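Computationally designed four-helix bundle protein (Synthetic construct, PDB 3U3B) has no known natural function, being a redesigned, hyperthermostable four-helix bundle whose hydrophobic core was rebuilt by flexible-backbone computational design. Local coordinates at residues Trp39-Lys50 / Leu65-Leu76. Sequence-based numbering, arbitrary orientation. Where two conformers were deposited one is given.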
loop_
_atom_site.group_PDB
_atom_site.type_symbol
_atom_site.label_atom_id
_atom_site.label_comp_id
_atom_site.label_asym_id
_atom_site.label_seq_id
_atom_site.Cartn_x
_atom_site.Cartn_y
_atom_site.Cartn_z
ATOM N N TRP A 39 0.241 12.051 0.480
ATOM C CA TRP A 39 -0.345 11.169 1.475
ATOM C C TRP A 39 -1.784 10.794 1.134
ATOM O O TRP A 39 -2.191 9.632 1.289
ATOM C CB TRP A 39 -0.260 11.767 2.843
ATOM C CG TRP A 39 1.134 11.772 3.394
ATOM C CD1 TRP A 39 1.852 12.868 3.787
ATOM C CD2 TRP A 39 1.986 10.636 3.601
ATOM N NE1 TRP A 39 3.100 12.483 4.234
ATOM C CE2 TRP A 39 3.208 11.121 4.128
ATOM C CE3 TRP A 39 1.839 9.259 3.400
ATOM C CZ2 TRP A 39 4.268 10.282 4.455
ATOM C CZ3 TRP A 39 2.909 8.421 3.728
ATOM C CH2 TRP A 39 4.104 8.942 4.246
ATOM N N ASN A 40 -2.546 11.746 0.639
ATOM C CA ASN A 40 -3.897 11.442 0.175
ATOM C C ASN A 40 -3.934 10.454 -0.971
ATOM O O ASN A 40 -4.748 9.503 -0.959
ATOM C CB ASN A 40 -4.652 12.729 -0.180
ATOM C CG ASN A 40 -5.320 13.347 1.019
ATOM O OD1 ASN A 40 -6.284 12.790 1.546
ATOM N ND2 ASN A 40 -4.835 14.530 1.452
ATOM N N LYS A 41 -3.089 10.646 -1.983
ATOM C CA LYS A 41 -3.042 9.715 -3.123
ATOM C C LYS A 41 -2.649 8.316 -2.657
ATOM O O LYS A 41 -3.204 7.302 -3.118
ATOM C CB LYS A 41 -2.017 10.180 -4.171
ATOM C CG LYS A 41 -2.574 11.285 -5.088
ATOM C CD LYS A 41 -1.480 12.064 -5.850
ATOM C CE LYS A 41 -2.012 13.385 -6.433
ATOM N NZ LYS A 41 -3.299 13.223 -7.184
ATOM N N ILE A 42 -1.666 8.272 -1.774
ATOM C CA ILE A 42 -1.213 7.030 -1.193
ATOM C C ILE A 42 -2.317 6.315 -0.428
ATOM O O ILE A 42 -2.503 5.102 -0.595
ATOM C CB ILE A 42 0.023 7.270 -0.279
ATOM C CG1 ILE A 42 1.260 7.565 -1.127
ATOM C CG2 ILE A 42 0.297 6.076 0.644
ATOM C CD1 ILE A 42 2.388 8.181 -0.305
ATOM N N TYR A 43 -3.064 7.048 0.387
ATOM C CA TYR A 43 -4.144 6.438 1.137
ATOM C C TYR A 43 -5.121 5.805 0.169
ATOM O O TYR A 43 -5.534 4.660 0.377
ATOM C CB TYR A 43 -4.893 7.450 1.995
ATOM C CG TYR A 43 -5.924 6.786 2.862
ATOM C CD1 TYR A 43 -5.608 6.359 4.140
ATOM C CD2 TYR A 43 -7.200 6.504 2.367
ATOM C CE1 TYR A 43 -6.528 5.721 4.921
ATOM C CE2 TYR A 43 -8.142 5.859 3.159
ATOM C CZ TYR A 43 -7.787 5.467 4.425
ATOM O OH TYR A 43 -8.695 4.835 5.213
ATOM N N ARG A 44 -5.503 6.544 -0.880
ATOM C CA ARG A 44 -6.509 6.030 -1.834
ATOM C C ARG A 44 -6.010 4.823 -2.671
ATOM O O ARG A 44 -6.804 3.935 -3.009
ATOM C CB ARG A 44 -7.113 7.141 -2.709
ATOM C CG ARG A 44 -8.068 8.079 -1.930
ATOM C CD ARG A 44 -8.726 9.166 -2.791
ATOM N NE ARG A 44 -7.722 10.083 -3.352
ATOM C CZ ARG A 44 -7.431 11.296 -2.902
ATOM N NH1 ARG A 44 -8.081 11.838 -1.884
ATOM N NH2 ARG A 44 -6.495 11.993 -3.511
ATOM N N LEU A 45 -4.715 4.780 -2.981
ATOM C CA LEU A 45 -4.109 3.648 -3.646
ATOM C C LEU A 45 -4.157 2.414 -2.759
ATOM O O LEU A 45 -4.557 1.322 -3.220
ATOM C CB LEU A 45 -2.662 3.949 -4.053
ATOM C CG LEU A 45 -2.511 4.859 -5.270
ATOM C CD1 LEU A 45 -1.084 5.421 -5.342
ATOM C CD2 LEU A 45 -2.882 4.146 -6.571
ATOM N N VAL A 46 -3.785 2.581 -1.496
ATOM C CA VAL A 46 -3.785 1.469 -0.554
ATOM C C VAL A 46 -5.217 0.945 -0.317
ATOM O O VAL A 46 -5.435 -0.277 -0.206
ATOM C CB VAL A 46 -3.108 1.863 0.758
ATOM C CG1 VAL A 46 -3.217 0.770 1.801
ATOM C CG2 VAL A 46 -1.630 2.202 0.515
ATOM N N HIS A 47 -6.190 1.860 -0.245
ATOM C CA HIS A 47 -7.596 1.500 -0.077
ATOM C C HIS A 47 -8.091 0.660 -1.253
ATOM O O HIS A 47 -8.907 -0.270 -1.093
ATOM C CB HIS A 47 -8.421 2.790 0.046
ATOM C CG HIS A 47 -9.822 2.591 0.513
ATOM N ND1 HIS A 47 -10.881 2.427 -0.350
ATOM C CD2 HIS A 47 -10.350 2.559 1.760
ATOM C CE1 HIS A 47 -11.994 2.273 0.335
ATOM N NE2 HIS A 47 -11.702 2.358 1.618
ATOM N N THR A 48 -7.624 1.018 -2.441
ATOM C CA THR A 48 -7.934 0.297 -3.677
ATOM C C THR A 48 -7.363 -1.141 -3.623
ATOM O O THR A 48 -8.040 -2.123 -3.951
ATOM C CB THR A 48 -7.386 1.066 -4.893
ATOM O OG1 THR A 48 -8.062 2.328 -4.997
ATOM C CG2 THR A 48 -7.582 0.307 -6.171
ATOM N N MET A 49 -6.117 -1.258 -3.204
ATOM C CA MET A 49 -5.474 -2.564 -3.044
ATOM C C MET A 49 -6.188 -3.437 -2.024
ATOM O O MET A 49 -6.335 -4.643 -2.225
ATOM C CB MET A 49 -4.036 -2.361 -2.588
ATOM C CG MET A 49 -3.169 -1.687 -3.612
ATOM S SD MET A 49 -1.414 -1.837 -3.117
ATOM C CE MET A 49 -1.239 -0.639 -1.817
ATOM N N LYS A 50 -6.615 -2.823 -0.926
ATOM C CA LYS A 50 -7.291 -3.521 0.158
ATOM C C LYS A 50 -8.594 -4.127 -0.333
ATOM O O LYS A 50 -8.877 -5.281 -0.025
ATOM C CB LYS A 50 -7.574 -2.533 1.273
ATOM C CG LYS A 50 -8.408 -3.041 2.444
ATOM C CD LYS A 50 -7.701 -4.091 3.238
ATOM C CE LYS A 50 -8.394 -4.307 4.583
ATOM N NZ LYS A 50 -9.840 -4.626 4.437
ATOM N N LEU A 65 -2.159 -4.164 4.628
ATOM C CA LEU A 65 -2.709 -2.970 4.009
ATOM C C LEU A 65 -3.566 -2.172 4.991
ATOM O O LEU A 65 -3.490 -0.936 5.054
ATOM C CB LEU A 65 -3.521 -3.338 2.773
ATOM C CG LEU A 65 -2.685 -3.930 1.635
ATOM C CD1 LEU A 65 -3.619 -4.527 0.554
ATOM C CD2 LEU A 65 -1.683 -2.906 1.069
ATOM N N HIS A 66 -4.365 -2.874 5.779
ATOM C CA HIS A 66 -5.201 -2.218 6.769
ATOM C C HIS A 66 -4.334 -1.453 7.761
ATOM O O HIS A 66 -4.656 -0.326 8.153
ATOM C CB HIS A 66 -6.044 -3.247 7.508
ATOM C CG HIS A 66 -6.913 -2.655 8.567
ATOM N ND1 HIS A 66 -7.883 -1.716 8.291
ATOM C CD2 HIS A 66 -6.955 -2.861 9.904
ATOM C CE1 HIS A 66 -8.491 -1.376 9.414
ATOM N NE2 HIS A 66 -7.944 -2.055 10.407
ATOM N N THR A 67 -3.225 -2.066 8.157
ATOM C CA THR A 67 -2.292 -1.416 9.077
ATOM C C THR A 67 -1.697 -0.150 8.469
ATOM O O THR A 67 -1.553 0.866 9.154
ATOM C CB THR A 67 -1.153 -2.353 9.493
ATOM O OG1 THR A 67 -1.686 -3.499 10.177
ATOM C CG2 THR A 67 -0.227 -1.635 10.416
ATOM N N ILE A 68 -1.339 -0.197 7.190
ATOM C CA ILE A 68 -0.803 0.978 6.527
ATOM C C ILE A 68 -1.851 2.112 6.461
ATOM O O ILE A 68 -1.531 3.260 6.718
ATOM C CB ILE A 68 -0.284 0.642 5.114
ATOM C CG1 ILE A 68 0.897 -0.344 5.187
ATOM C CG2 ILE A 68 0.065 1.910 4.369
ATOM C CD1 ILE A 68 1.146 -1.076 3.867
ATOM N N MET A 69 -3.097 1.785 6.119
ATOM C CA MET A 69 -4.147 2.788 6.078
ATOM C C MET A 69 -4.344 3.445 7.442
ATOM O O MET A 69 -4.531 4.665 7.531
ATOM C CB MET A 69 -5.471 2.163 5.609
ATOM C CG MET A 69 -5.411 1.732 4.173
ATOM S SD MET A 69 -6.783 0.605 3.769
ATOM C CE MET A 69 -8.153 1.615 4.297
ATOM N N ASN A 70 -4.285 2.658 8.511
ATOM C CA ASN A 70 -4.408 3.253 9.831
ATOM C C ASN A 70 -3.336 4.309 10.075
ATOM O O ASN A 70 -3.646 5.396 10.578
ATOM C CB ASN A 70 -4.345 2.199 10.936
ATOM C CG ASN A 70 -5.596 1.351 11.008
ATOM O OD1 ASN A 70 -6.635 1.689 10.426
ATOM N ND2 ASN A 70 -5.508 0.242 11.740
ATOM N N LEU A 71 -2.090 3.989 9.727
ATOM C CA LEU A 71 -0.981 4.914 9.935
ATOM C C LEU A 71 -1.139 6.150 9.056
ATOM O O LEU A 71 -1.001 7.274 9.532
ATOM C CB LEU A 71 0.355 4.224 9.639
ATOM C CG LEU A 71 1.614 4.951 10.116
ATOM C CD1 LEU A 71 1.597 5.170 11.626
ATOM C CD2 LEU A 71 2.837 4.151 9.710
ATOM N N VAL A 72 -1.454 5.946 7.784
ATOM C CA VAL A 72 -1.598 7.075 6.892
ATOM C C VAL A 72 -2.801 7.923 7.292
ATOM O O VAL A 72 -2.732 9.157 7.278
ATOM C CB VAL A 72 -1.655 6.647 5.417
ATOM C CG1 VAL A 72 -1.867 7.864 4.548
ATOM C CG2 VAL A 72 -0.365 5.981 5.032
ATOM N N ASP A 73 -3.902 7.293 7.689
ATOM C CA ASP A 73 -5.024 8.087 8.156
ATOM C C ASP A 73 -4.662 9.035 9.328
ATOM O O ASP A 73 -5.074 10.218 9.345
ATOM C CB ASP A 73 -6.197 7.201 8.541
ATOM C CG ASP A 73 -7.437 8.009 8.817
ATOM O OD1 ASP A 73 -7.921 8.674 7.873
ATOM O OD2 ASP A 73 -7.925 7.991 9.965
ATOM N N LYS A 74 -3.920 8.527 10.310
ATOM C CA LYS A 74 -3.434 9.355 11.425
ATOM C C LYS A 74 -2.619 10.569 10.937
ATOM O O LYS A 74 -2.746 11.670 11.483
ATOM C CB LYS A 74 -2.602 8.518 12.411
ATOM C CG LYS A 74 -3.428 7.642 13.364
ATOM C CD LYS A 74 -2.497 6.879 14.322
ATOM C CE LYS A 74 -3.171 5.691 15.043
ATOM N NZ LYS A 74 -3.993 6.057 16.245
ATOM N N MET A 75 -1.803 10.370 9.901
ATOM C CA MET A 75 -1.020 11.460 9.310
ATOM C C MET A 75 -1.893 12.508 8.624
ATOM O O MET A 75 -1.623 13.708 8.705
ATOM C CB MET A 75 -0.037 10.916 8.284
ATOM C CG MET A 75 0.946 9.926 8.838
ATOM S SD MET A 75 1.995 9.283 7.527
ATOM C CE MET A 75 2.223 7.611 8.076
ATOM N N LEU A 76 -2.926 12.041 7.929
ATOM C CA LEU A 76 -3.863 12.917 7.222
ATOM C C LEU A 76 -4.735 13.772 8.129
ATOM O O LEU A 76 -5.059 14.917 7.805
ATOM C CB LEU A 76 -4.772 12.081 6.310
ATOM C CG LEU A 76 -4.038 11.504 5.103
ATOM C CD1 LEU A 76 -4.983 10.669 4.231
ATOM C CD2 LEU A 76 -3.406 12.667 4.314
#
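The sulfur of M75 lies over one face of the indole of W39, 3.8 Å from the centroid of the six-membered ring and only 5° off its normal, a Met-aromatic contact in which a polarisable thioether meets a broad pi surface. The unbranched methionine chain lets its sulfur settle over the indole, while NE1, the one polar atom of that group, is satisfied by the carbonyl of P33. A serine in its place would probably leave the M75 sulfur without its aromatic face, V72 CG1 without the ring atom CE3 beside it and the P33 carbonyl without its NE1 donor. Nearer the backbone, L76 CD2 reaches W39 CB at 3.6 Å. Further along the core, beta-branched V46 presents its compact CG1 to the M69 chain, and CG1 to M69 CG, at 3.4 Å, is tighter than usual for two carbons. L65 fills the next layer, its CD2 3.7 Å from M49 CE. Helices 36-56 and 59-76 are consecutive in the chain and form an antiparallel pair of the four-helix bundle, consistent with the Hpt-domain family to which the sequence is assigned; the axes of 39-50 and 65-76 come within 9.5 Å at 157° between their directions. Knobs-into-holes packing locks them together: Y43 sits among M69, V72, D73 and L76, and M69 in turn among Y43, V46, H47 and K50. With CG anti to the backbone N (chi1 -175°), the Y43 ring reaches across to the opposite helix, and the carbonyl oxygen of M69 lies at its edge. The bent M69 chain borders this tight part, its CE 3.4 Å from Y43 OH. The same methyl meets CD2 at the H47 ring edge. Beyond, where H47 and H66 are exposed and K50 partly so, contact thins to single approaches such as K50 CE to H66 CB at 3.9 Å. The lysine uses its aliphatic length for packing while its ammonium pairs with E54.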